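Local coordinates for multicopper oxidase (Aquifex aeolicus, PDB 6TTD), which probably couples oxidation of metal ions or other reducing substrates to the reduction of dioxygen to water, using bound copper, at residues Q270-W275 with V305-A310; M241-K246 with M364-T369; S115-H120 with Y142-F147. All coordinates share one frame; numbering follows the deposited sequence.

Overall arrangement
Contact 3 comes first along the chain and lies in the N-terminal multicopper oxidase region. The 241-246 segment follows. Both segments of contact 1 come next, and 364-369 completes contact 2. Contacts 1 and 2 are neighbours, with centres about 11 Å apart, and belong to the beta structure of the middle part of the chain. Arg245 of contact 2 probably hydrogen-bonds the carbonyls of Arg308 and Ala310 of contact 1. Contact 3 lies on the opposite side of the chain's centre, about 39 Å from contact 1 and about 37 Å from contact 2, centre to centre. It includes copper ligands, whereas contacts 1 and 2 hold together beta structure remote from it.

Contact 1 of 3, residues Q270-W275 with V305-A310; sequences QRMRFW and VDFRDA
Met272 and Arg273 meet Asp309 where strand 300-306 runs out into a short 3-10 turn. Strands 270-279 and 300-306 are antiparallel neighbours in the beta structure of a cupredoxin-like region. The pairing is close at Phe274 and Val305. Farther along, the backbones spread, and side chains and water bridge them.

The tight part centres on Met272. Its CG lies opposite the backbone N (chi1 -153°), and the extended chain carries the methyl group into the turn. There CE packs 3.8 Å from Asp309 CB and 4.1 Å from Phe307 CD1. Val305 CG1 and Ala310 CB lie a little farther off, and the carbonyl oxygen Asp306 O is nearest to CE at 3.7 Å. Beside it, Phe274 CB rests on Val305 CG2, and Phe307 packs on Ile316 of strand 315-321.

The solvent side is polar. Arg273 reaches to Asp309 in the 3-10 turn, the side chains crossing at about a right angle, and grips its carboxylate side-on. NE donates to OD2, and NH2 donates to OD1. Both oxygens lie close to the guanidinium plane, so the two bonds limit its rotation. Trp275 CH2 lies 3.5 Å above one face of this guanidinium, toward its rim, while Trp275 CZ3 packs against Asp306 CB.

Asp306 forms an Asx turn: its OD1 accepts from Arg308 N and also from Arg308 NE. Waters fill in between the spread backbones. One joins Arg273 N to Asp309 OD2, the oxygen that also takes the Arg273 NE bond at 2.7 Å and 171°.

Contact 2 of 3, residues M241-K246 with M364-T369; sequences MDVERK and MEFRVT
Met241, Asp242 and Val243 pair in parallel with Phe366, Arg367 and Val368, the short strand axes crossing at -42°. Four backbone bonds hold the strands. Met241 N donates to Glu365 O, and Arg367 N donates to Met241 O. Val243 N then donates to Arg367 O at 2.7 Å, and Thr369 N closes the ladder on Val243 O.

Met241, Val243, Phe366 and Val368 share one face of this cupredoxin-like beta structure, largely buried, with Met241 partly exposed. Phe366 is the centre. Its CD1 touches Val243 CG1 at 3.9 Å and also meets Met241 CB. The extended Met241 chain runs past the ring, leaving SD at the ring edge, 5.4 Å from the Phe366 centroid. This is a Met-aromatic contact. Phe307 and Phe250 pack on Phe366 as well. At the far end, Val243 CG2 meets Val368 CG2. Arg245 CG presses on Val368 CG1 at 3.5 Å. NH1 of Arg245 pairs with Asp371, and its NE and NH2 bond to the carbonyls of Ala310 and Arg308.

Asp242 and Arg367 occupy the other face. Thr369 CG2 lies against the Asp242 carboxylate carbon, CG, at 3.6 Å. It is the methyl of Thr369 that makes this contact, because its OG1 sits between the backbone N and the carbonyl carbon (chi1 63°). Arg367 is drawn along its own strand, where NE donates to the anti lone pair of Glu365 OE2 at 2.7 Å. Arg367 NH1 reaches Asp242 OD1 through a water.

The charges of Asp242 and Arg367 therefore probably attract through that water, without direct ion pairing, while the opposite face relies on apolar contact.

Contact 3 of 3, residues S115-H120 with Y142-F147; sequences SIIHWH and YSYPDF. With CU (copper (II) ion), chain E; CU (copper (II) ion), chain F.
Tyr144 reaches across to Ile117 by a hydrogen bond. Its OH donates to Ile117 O at 2.6 Å. The hydroxyl lies in the carbonyl plane, on a lone pair, at a C=O...O angle of 113°. The bond ties the end of the tyrosine to the backbone of strand 117-120, one residue before the copper ligand His118.

Aromatic contacts hold the tyrosine ring from both faces. Trp119 turns its edge to one face, with CZ2 3.6 Å above the plane and over the ring centre. The pair is edge-to-face, with planes at 61°. Tyr142 CD2 sits over the opposite face, so the Tyr144 ring lies between Tyr142, two residues earlier, and Trp119. Trp119 NE1 lies 3.6 Å from Tyr144 CE2. Farther along, Trp119 CD1 meets Phe147 CZ more loosely.

This is the first cupredoxin-like region of a multicopper oxidase. Strand 117-120 is an outer strand of its sheet, next to 154-160, and carries a His-X-His pair with Trp119 in the middle. Trp119 points toward the 142-147 segment, and the histidines serve the metals.

Ile116 packs its aliphatic chain on the two tyrosines. Its CG1 lies anti to the backbone N (chi1 -171°), and a bend at chi2 brings CD1 to 3.6 Å from Tyr142 CD2. The same methyl also approaches the Tyr144 hydroxyl. Ile117 CB packs close to that oxygen too.

Two metal bonds come from the histidines. His118 NE2 binds one copper at 2.0 Å, a site shared with His454. His120 ND1 binds a second copper at 2.0 Å, together with His159 and His510. Both histidines also line the dioxygen pocket. His118 ND1 is hydrogen-bonded to Asp129 O, and His120 NE2 to Asp479 OD1, which helps fix the two imidazole rings.

Contact 1 of 3, residues Q270-W275 with V305-A310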
loop_
_atom_site.group_PDB
_atom_site.type_symbol
_atom_site.label_atom_id
_atom_site.label_comp_id
_atom_site.label_asym_id
_atom_site.label_seq_id
_atom_site.Cartn_x
_atom_site.Cartn_y
_atom_site.Cartn_z
ATOM N N GLN A 270 24.965 -7.573 -12.266
ATOM C CA GLN A 270 24.385 -8.832 -11.856
ATOM C C GLN A 270 23.286 -8.602 -10.830
ATOM O O GLN A 270 23.396 -7.738 -9.964
ATOM C CB GLN A 270 25.475 -9.719 -11.287
ATOM C CG GLN A 270 26.415 -10.256 -12.369
ATOM C CD GLN A 270 27.403 -11.252 -11.795
ATOM O OE1 GLN A 270 27.479 -11.446 -10.551
ATOM N NE2 GLN A 270 28.217 -11.858 -12.685
ATOM N N ARG A 271 22.225 -9.377 -10.945
ATOM C CA ARG A 271 21.158 -9.317 -9.974
ATOM C C ARG A 271 21.550 -10.120 -8.750
ATOM O O ARG A 271 21.992 -11.283 -8.838
ATOM C CB ARG A 271 19.874 -9.874 -10.578
ATOM C CG ARG A 271 19.368 -9.024 -11.666
ATOM C CD ARG A 271 17.985 -9.445 -12.045
ATOM N NE ARG A 271 17.508 -8.609 -13.133
ATOM C CZ ARG A 271 16.234 -8.451 -13.472
ATOM N NH1 ARG A 271 15.292 -9.091 -12.813
ATOM N NH2 ARG A 271 15.905 -7.667 -14.498
ATOM N N MET A 272 21.377 -9.502 -7.614
ATOM C CA MET A 272 21.599 -10.087 -6.311
ATOM C C MET A 272 20.308 -10.808 -5.893
ATOM O O MET A 272 19.210 -10.397 -6.267
ATOM C CB MET A 272 21.957 -8.910 -5.402
ATOM C CG MET A 272 22.785 -9.200 -4.252
ATOM S SD MET A 272 22.980 -7.647 -3.361
ATOM C CE MET A 272 23.366 -8.347 -1.793
ATOM N N ARG A 273 20.426 -11.918 -5.165
ATOM C CA ARG A 273 19.214 -12.593 -4.703
ATOM C C ARG A 273 18.627 -11.830 -3.518
ATOM O O ARG A 273 19.350 -11.150 -2.804
ATOM C CB ARG A 273 19.555 -14.015 -4.250
ATOM C CG ARG A 273 20.536 -14.019 -3.069
ATOM C CD ARG A 273 21.011 -15.429 -2.703
ATOM N NE ARG A 273 21.969 -15.327 -1.613
ATOM C CZ ARG A 273 22.275 -16.323 -0.807
ATOM N NH1 ARG A 273 21.694 -17.517 -0.969
ATOM N NH2 ARG A 273 23.159 -16.116 0.169
ATOM N N PHE A 274 17.317 -11.951 -3.302
ATOM C CA PHE A 274 16.708 -11.486 -2.052
ATOM C C PHE A 274 15.425 -12.280 -1.828
ATOM O O PHE A 274 15.030 -13.102 -2.656
ATOM C CB PHE A 274 16.470 -9.953 -2.017
ATOM C CG PHE A 274 15.607 -9.395 -3.154
ATOM C CD1 PHE A 274 14.253 -9.069 -2.940
ATOM C CD2 PHE A 274 16.169 -9.149 -4.425
ATOM C CE1 PHE A 274 13.461 -8.518 -3.954
ATOM C CE2 PHE A 274 15.394 -8.614 -5.486
ATOM C CZ PHE A 274 14.010 -8.291 -5.257
ATOM N N TRP A 275 14.779 -12.057 -0.689
ATOM C CA TRP A 275 13.703 -12.953 -0.293
ATOM C C TRP A 275 12.435 -12.167 -0.023
ATOM O O TRP A 275 12.457 -11.186 0.734
ATOM C CB TRP A 275 14.065 -13.756 0.960
ATOM C CG TRP A 275 15.191 -14.765 0.736
ATOM C CD1 TRP A 275 15.052 -16.123 0.459
ATOM C CD2 TRP A 275 16.606 -14.510 0.791
ATOM N NE1 TRP A 275 16.295 -16.705 0.344
ATOM C CE2 TRP A 275 17.265 -15.746 0.537
ATOM C CE3 TRP A 275 17.367 -13.376 1.008
ATOM C CZ2 TRP A 275 18.646 -15.865 0.496
ATOM C CZ3 TRP A 275 18.793 -13.509 0.992
ATOM C CH2 TRP A 275 19.394 -14.743 0.734
ATOM N N VAL A 305 17.232 -8.873 2.654
ATOM C CA VAL A 305 18.428 -8.753 1.840
ATOM C C VAL A 305 19.616 -9.142 2.716
ATOM O O VAL A 305 19.712 -8.684 3.862
ATOM C CB VAL A 305 18.585 -7.315 1.293
ATOM C CG1 VAL A 305 19.875 -7.175 0.486
ATOM C CG2 VAL A 305 17.364 -6.977 0.485
ATOM N N ASP A 306 20.515 -9.994 2.181
ATOM C CA ASP A 306 21.698 -10.466 2.903
ATOM C C ASP A 306 22.930 -9.813 2.300
ATOM O O ASP A 306 23.470 -10.303 1.302
ATOM C CB ASP A 306 21.838 -11.993 2.837
ATOM C CG ASP A 306 22.892 -12.502 3.834
ATOM O OD1 ASP A 306 23.711 -11.684 4.289
ATOM O OD2 ASP A 306 22.878 -13.695 4.210
ATOM N N PHE A 307 23.383 -8.727 2.892
ATOM C CA PHE A 307 24.492 -8.043 2.255
ATOM C C PHE A 307 25.791 -8.774 2.485
ATOM O O PHE A 307 26.833 -8.308 2.007
ATOM C CB PHE A 307 24.598 -6.578 2.756
ATOM C CG PHE A 307 23.480 -5.678 2.255
ATOM C CD1 PHE A 307 23.473 -5.233 0.937
ATOM C CD2 PHE A 307 22.393 -5.342 3.078
ATOM C CE1 PHE A 307 22.443 -4.444 0.481
ATOM C CE2 PHE A 307 21.354 -4.569 2.612
ATOM C CZ PHE A 307 21.385 -4.088 1.331
ATOM N N ARG A 308 25.783 -9.883 3.230
ATOM C CA ARG A 308 26.967 -10.730 3.174
ATOM C C ARG A 308 27.184 -11.294 1.766
ATOM O O ARG A 308 28.290 -11.756 1.457
ATOM C CB ARG A 308 26.859 -11.876 4.222
ATOM C CG ARG A 308 26.840 -11.372 5.660
ATOM C CD ARG A 308 26.543 -12.479 6.644
ATOM N NE ARG A 308 25.174 -12.922 6.462
ATOM C CZ ARG A 308 24.565 -13.796 7.252
ATOM N NH1 ARG A 308 25.194 -14.316 8.304
ATOM N NH2 ARG A 308 23.314 -14.143 6.991
ATOM N N ASP A 309 26.158 -11.264 0.895
ATOM C CA ASP A 309 26.367 -11.633 -0.520
ATOM C C ASP A 309 27.254 -10.644 -1.242
ATOM O O ASP A 309 27.769 -10.969 -2.309
ATOM C CB ASP A 309 25.058 -11.697 -1.312
ATOM C CG ASP A 309 24.139 -12.821 -0.845
ATOM O OD1 ASP A 309 24.561 -13.715 -0.082
ATOM O OD2 ASP A 309 22.976 -12.841 -1.282
ATOM N N ALA A 310 27.424 -9.447 -0.702
ATOM C CA ALA A 310 28.233 -8.422 -1.325
ATOM C C ALA A 310 29.551 -8.255 -0.558
ATOM O O ALA A 310 29.761 -8.828 0.516
ATOM C CB ALA A 310 27.455 -7.098 -1.380
HETATM O O HOH W 1 20.905 -10.999 -0.536
HETATM O O HOH W 2 23.220 -12.344 -4.237
#

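Contact 2 of 3, residues M241-K246 with M364-T369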
loop_
_atom_site.group_PDB
_atom_site.type_symbol
_atom_site.label_atom_id
_atom_site.label_comp_id
_atom_site.label_asym_id
_atom_site.label_seq_id
_atom_site.Cartn_x
_atom_site.Cartn_y
_atom_site.Cartn_z
ATOM N N MET A 241 21.833 4.505 1.235
ATOM C CA MET A 241 21.868 4.069 2.626
ATOM C C MET A 241 23.100 3.215 2.859
ATOM O O MET A 241 23.374 2.305 2.080
ATOM C CB MET A 241 20.613 3.287 3.006
ATOM C CG MET A 241 20.594 2.951 4.461
ATOM S SD MET A 241 19.344 1.667 4.730
ATOM C CE MET A 241 19.820 1.053 6.347
ATOM N N ASP A 242 23.847 3.537 3.914
ATOM C CA ASP A 242 24.979 2.734 4.348
ATOM C C ASP A 242 24.486 1.454 5.007
ATOM O O ASP A 242 23.603 1.499 5.861
ATOM C CB ASP A 242 25.833 3.509 5.360
ATOM C CG ASP A 242 26.672 4.574 4.730
ATOM O OD1 ASP A 242 26.694 4.698 3.494
ATOM O OD2 ASP A 242 27.395 5.274 5.479
ATOM N N VAL A 243 25.075 0.320 4.646
ATOM C CA VAL A 243 24.691 -0.940 5.267
ATOM C C VAL A 243 25.945 -1.724 5.611
ATOM O O VAL A 243 27.011 -1.536 5.019
ATOM C CB VAL A 243 23.781 -1.820 4.357
ATOM C CG1 VAL A 243 22.524 -1.122 4.004
ATOM C CG2 VAL A 243 24.559 -2.219 3.046
ATOM N N GLU A 244 25.789 -2.641 6.554
ATOM C CA GLU A 244 26.824 -3.611 6.890
ATOM C C GLU A 244 26.496 -4.956 6.254
ATOM O O GLU A 244 25.365 -5.202 5.824
ATOM C CB GLU A 244 26.906 -3.776 8.400
ATOM C CG GLU A 244 26.864 -2.449 9.149
ATOM C CD GLU A 244 27.024 -2.666 10.652
ATOM O OE1 GLU A 244 26.986 -3.817 11.139
ATOM O OE2 GLU A 244 27.248 -1.683 11.350
ATOM N N ARG A 245 27.489 -5.847 6.233
ATOM C CA ARG A 245 27.298 -7.185 5.660
ATOM C C ARG A 245 26.489 -8.018 6.667
ATOM O O ARG A 245 27.019 -8.747 7.504
ATOM C CB ARG A 245 28.639 -7.822 5.323
ATOM C CG ARG A 245 29.384 -7.048 4.247
ATOM C CD ARG A 245 30.756 -7.751 3.775
ATOM N NE ARG A 245 30.544 -9.067 3.151
ATOM C CZ ARG A 245 30.752 -10.203 3.779
ATOM N NH1 ARG A 245 31.193 -10.177 5.020
ATOM N NH2 ARG A 245 30.491 -11.358 3.196
ATOM N N LYS A 246 25.170 -7.859 6.617
ATOM C CA LYS A 246 24.272 -8.652 7.435
ATOM C C LYS A 246 22.902 -8.623 6.756
ATOM O O LYS A 246 22.751 -8.070 5.659
ATOM C CB LYS A 246 24.216 -8.137 8.875
ATOM C CG LYS A 246 23.745 -6.706 9.072
ATOM C CD LYS A 246 24.243 -6.303 10.474
ATOM C CE LYS A 246 23.411 -5.302 11.056
ATOM N NZ LYS A 246 23.813 -5.121 12.457
ATOM N N MET A 364 17.401 3.856 -5.636
ATOM C CA MET A 364 18.312 4.304 -4.576
ATOM C C MET A 364 19.501 3.349 -4.580
ATOM O O MET A 364 19.546 2.431 -5.395
ATOM C CB MET A 364 17.615 4.329 -3.220
ATOM C CG MET A 364 17.342 2.905 -2.669
ATOM S SD MET A 364 16.775 2.980 -0.963
ATOM C CE MET A 364 18.281 3.473 -0.131
ATOM N N GLU A 365 20.462 3.556 -3.679
ATOM C CA GLU A 365 21.623 2.665 -3.655
ATOM C C GLU A 365 22.007 2.366 -2.210
ATOM O O GLU A 365 21.759 3.170 -1.291
ATOM C CB GLU A 365 22.851 3.219 -4.401
ATOM C CG GLU A 365 23.576 4.394 -3.654
ATOM C CD GLU A 365 24.745 5.003 -4.442
ATOM O OE1 GLU A 365 24.617 5.052 -5.686
ATOM O OE2 GLU A 365 25.770 5.424 -3.831
ATOM N N PHE A 366 22.534 1.158 -2.018
ATOM C CA PHE A 366 23.043 0.704 -0.734
ATOM C C PHE A 366 24.557 0.668 -0.848
ATOM O O PHE A 366 25.109 0.184 -1.844
ATOM C CB PHE A 366 22.476 -0.663 -0.366
ATOM C CG PHE A 366 20.980 -0.664 -0.245
ATOM C CD1 PHE A 366 20.357 -0.187 0.911
ATOM C CD2 PHE A 366 20.191 -1.071 -1.316
ATOM C CE1 PHE A 366 18.950 -0.176 1.009
ATOM C CE2 PHE A 366 18.768 -1.054 -1.250
ATOM C CZ PHE A 366 18.153 -0.610 -0.089
ATOM N N ARG A 367 25.206 1.238 0.138
ATOM C CA ARG A 367 26.648 1.251 0.215
ATOM C C ARG A 367 27.098 0.333 1.360
ATOM O O ARG A 367 26.820 0.610 2.547
ATOM C CB ARG A 367 27.129 2.685 0.406
ATOM C CG ARG A 367 26.730 3.653 -0.759
ATOM C CD ARG A 367 27.086 5.094 -0.362
ATOM N NE ARG A 367 26.712 6.055 -1.389
ATOM C CZ ARG A 367 26.949 7.357 -1.297
ATOM N NH1 ARG A 367 27.547 7.857 -0.217
ATOM N NH2 ARG A 367 26.603 8.158 -2.286
ATOM N N VAL A 368 27.852 -0.709 1.002
ATOM C CA VAL A 368 28.342 -1.715 1.953
ATOM C C VAL A 368 29.627 -1.187 2.593
ATOM O O VAL A 368 30.699 -1.178 1.986
ATOM C CB VAL A 368 28.549 -3.071 1.283
ATOM C CG1 VAL A 368 28.930 -4.116 2.313
ATOM C CG2 VAL A 368 27.256 -3.504 0.525
ATOM N N THR A 369 29.532 -0.713 3.814
ATOM C CA THR A 369 30.666 0.026 4.335
ATOM C C THR A 369 31.578 -0.812 5.218
ATOM O O THR A 369 32.765 -0.478 5.369
ATOM C CB THR A 369 30.158 1.240 5.145
ATOM O OG1 THR A 369 29.414 0.769 6.274
ATOM C CG2 THR A 369 29.299 2.154 4.309
HETATM O O HOH W 3 28.207 6.774 2.401
#

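Contact 3 of 3, residues S115-H120 with Y142-F147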
loop_
_atom_site.group_PDB
_atom_site.type_symbol
_atom_site.label_atom_id
_atom_site.label_comp_id
_atom_site.label_asym_id
_atom_site.label_seq_id
_atom_site.Cartn_x
_atom_site.Cartn_y
_atom_site.Cartn_z
ATOM N N SER A 115 -12.015 15.470 4.018
ATOM C CA SER A 115 -11.059 14.372 4.076
ATOM C C SER A 115 -11.439 13.358 5.153
ATOM O O SER A 115 -12.312 13.593 5.998
ATOM C CB SER A 115 -9.638 14.931 4.311
ATOM O OG SER A 115 -8.693 13.926 3.969
ATOM N N ILE A 116 -10.752 12.212 5.122
ATOM C CA ILE A 116 -10.934 11.143 6.107
ATOM C C ILE A 116 -9.723 10.235 5.920
ATOM O O ILE A 116 -9.221 10.117 4.787
ATOM C CB ILE A 116 -12.259 10.366 5.868
ATOM C CG1 ILE A 116 -12.567 9.393 7.006
ATOM C CG2 ILE A 116 -12.243 9.603 4.507
ATOM C CD1 ILE A 116 -13.024 10.100 8.212
ATOM N N ILE A 117 -9.218 9.609 7.014
ATOM C CA ILE A 117 -8.115 8.652 6.875
ATOM C C ILE A 117 -8.676 7.252 6.675
ATOM O O ILE A 117 -9.562 6.829 7.427
ATOM C CB ILE A 117 -7.192 8.632 8.110
ATOM C CG1 ILE A 117 -6.899 10.053 8.640
ATOM C CG2 ILE A 117 -5.931 7.860 7.703
ATOM C CD1 ILE A 117 -6.017 10.091 9.840
ATOM N N HIS A 118 -8.069 6.479 5.773
ATOM C CA HIS A 118 -8.352 5.057 5.619
ATOM C C HIS A 118 -7.134 4.239 6.061
ATOM O O HIS A 118 -5.983 4.613 5.769
ATOM C CB HIS A 118 -8.715 4.771 4.144
ATOM C CG HIS A 118 -8.659 3.321 3.745
ATOM N ND1 HIS A 118 -9.478 2.360 4.287
ATOM C CD2 HIS A 118 -7.901 2.686 2.816
ATOM C CE1 HIS A 118 -9.213 1.192 3.726
ATOM N NE2 HIS A 118 -8.254 1.366 2.836
ATOM N N TRP A 119 -7.370 3.146 6.798
ATOM C CA TRP A 119 -6.303 2.274 7.272
ATOM C C TRP A 119 -6.245 1.149 6.248
ATOM O O TRP A 119 -6.960 0.151 6.329
ATOM C CB TRP A 119 -6.564 1.762 8.685
ATOM C CG TRP A 119 -7.300 2.794 9.496
ATOM C CD1 TRP A 119 -8.641 2.796 9.815
ATOM C CD2 TRP A 119 -6.755 4.025 10.052
ATOM N NE1 TRP A 119 -8.953 3.957 10.550
ATOM C CE2 TRP A 119 -7.815 4.709 10.696
ATOM C CE3 TRP A 119 -5.472 4.600 10.081
ATOM C CZ2 TRP A 119 -7.628 5.917 11.346
ATOM C CZ3 TRP A 119 -5.297 5.825 10.761
ATOM C CH2 TRP A 119 -6.357 6.454 11.373
ATOM N N HIS A 120 -5.419 1.324 5.239
ATOM C CA HIS A 120 -5.449 0.394 4.109
ATOM C C HIS A 120 -4.888 -0.974 4.551
ATOM O O HIS A 120 -3.743 -1.077 4.996
ATOM C CB HIS A 120 -4.700 1.011 2.914
ATOM C CG HIS A 120 -4.534 0.092 1.737
ATOM N ND1 HIS A 120 -4.497 0.570 0.437
ATOM C CD2 HIS A 120 -4.347 -1.254 1.647
ATOM C CE1 HIS A 120 -4.297 -0.440 -0.404
ATOM N NE2 HIS A 120 -4.215 -1.553 0.298
ATOM N N TYR A 142 -13.113 13.766 12.883
ATOM C CA TYR A 142 -13.870 12.530 12.858
ATOM C C TYR A 142 -13.342 11.617 13.953
ATOM O O TYR A 142 -12.144 11.288 13.985
ATOM C CB TYR A 142 -13.807 11.836 11.506
ATOM C CG TYR A 142 -14.730 10.605 11.443
ATOM C CD1 TYR A 142 -16.116 10.755 11.329
ATOM C CD2 TYR A 142 -14.218 9.308 11.555
ATOM C CE1 TYR A 142 -16.934 9.659 11.282
ATOM C CE2 TYR A 142 -15.043 8.180 11.475
ATOM C CZ TYR A 142 -16.392 8.362 11.338
ATOM O OH TYR A 142 -17.213 7.260 11.283
ATOM N N SER A 143 -14.238 11.186 14.839
ATOM C CA SER A 143 -13.868 10.288 15.913
ATOM C C SER A 143 -14.177 8.872 15.434
ATOM O O SER A 143 -15.345 8.538 15.183
ATOM C CB SER A 143 -14.609 10.681 17.193
ATOM O OG SER A 143 -14.180 9.858 18.264
ATOM N N TYR A 144 -13.123 8.070 15.196
ATOM C CA TYR A 144 -13.304 6.691 14.726
ATOM C C TYR A 144 -13.823 5.821 15.858
ATOM O O TYR A 144 -13.168 5.729 16.898
ATOM C CB TYR A 144 -11.988 6.079 14.180
ATOM C CG TYR A 144 -11.502 6.719 12.908
ATOM C CD1 TYR A 144 -10.852 7.971 12.936
ATOM C CD2 TYR A 144 -11.686 6.080 11.658
ATOM C CE1 TYR A 144 -10.403 8.569 11.735
ATOM C CE2 TYR A 144 -11.249 6.667 10.462
ATOM C CZ TYR A 144 -10.616 7.912 10.507
ATOM O OH TYR A 144 -10.182 8.518 9.341
ATOM N N PRO A 145 -14.967 5.157 15.712
ATOM C CA PRO A 145 -15.350 4.181 16.725
ATOM C C PRO A 145 -14.232 3.177 16.925
ATOM O O PRO A 145 -13.624 2.693 15.971
ATOM C CB PRO A 145 -16.611 3.544 16.155
ATOM C CG PRO A 145 -17.171 4.595 15.310
ATOM C CD PRO A 145 -16.007 5.318 14.695
ATOM N N ASP A 146 -13.965 2.895 18.192
ATOM C CA ASP A 146 -12.942 1.947 18.601
ATOM C C ASP A 146 -13.158 0.585 17.983
ATOM O O ASP A 146 -14.289 0.104 17.857
ATOM C CB ASP A 146 -13.001 1.782 20.111
ATOM C CG ASP A 146 -12.365 2.908 20.845
ATOM O OD1 ASP A 146 -11.926 3.914 20.241
ATOM O OD2 ASP A 146 -12.335 2.797 22.082
ATOM N N PHE A 147 -12.065 -0.085 17.645
ATOM C CA PHE A 147 -12.182 -1.485 17.277
ATOM C C PHE A 147 -10.887 -2.197 17.641
ATOM O O PHE A 147 -9.853 -1.570 17.925
ATOM C CB PHE A 147 -12.519 -1.648 15.790
ATOM C CG PHE A 147 -11.487 -1.065 14.888
ATOM C CD1 PHE A 147 -11.486 0.305 14.645
ATOM C CD2 PHE A 147 -10.554 -1.889 14.269
ATOM C CE1 PHE A 147 -10.532 0.886 13.820
ATOM C CE2 PHE A 147 -9.592 -1.340 13.423
ATOM C CZ PHE A 147 -9.566 0.071 13.203
HETATM CU CU CU E . -8.002 0.143 1.291
HETATM CU CU CU F . -4.839 2.489 -0.190
#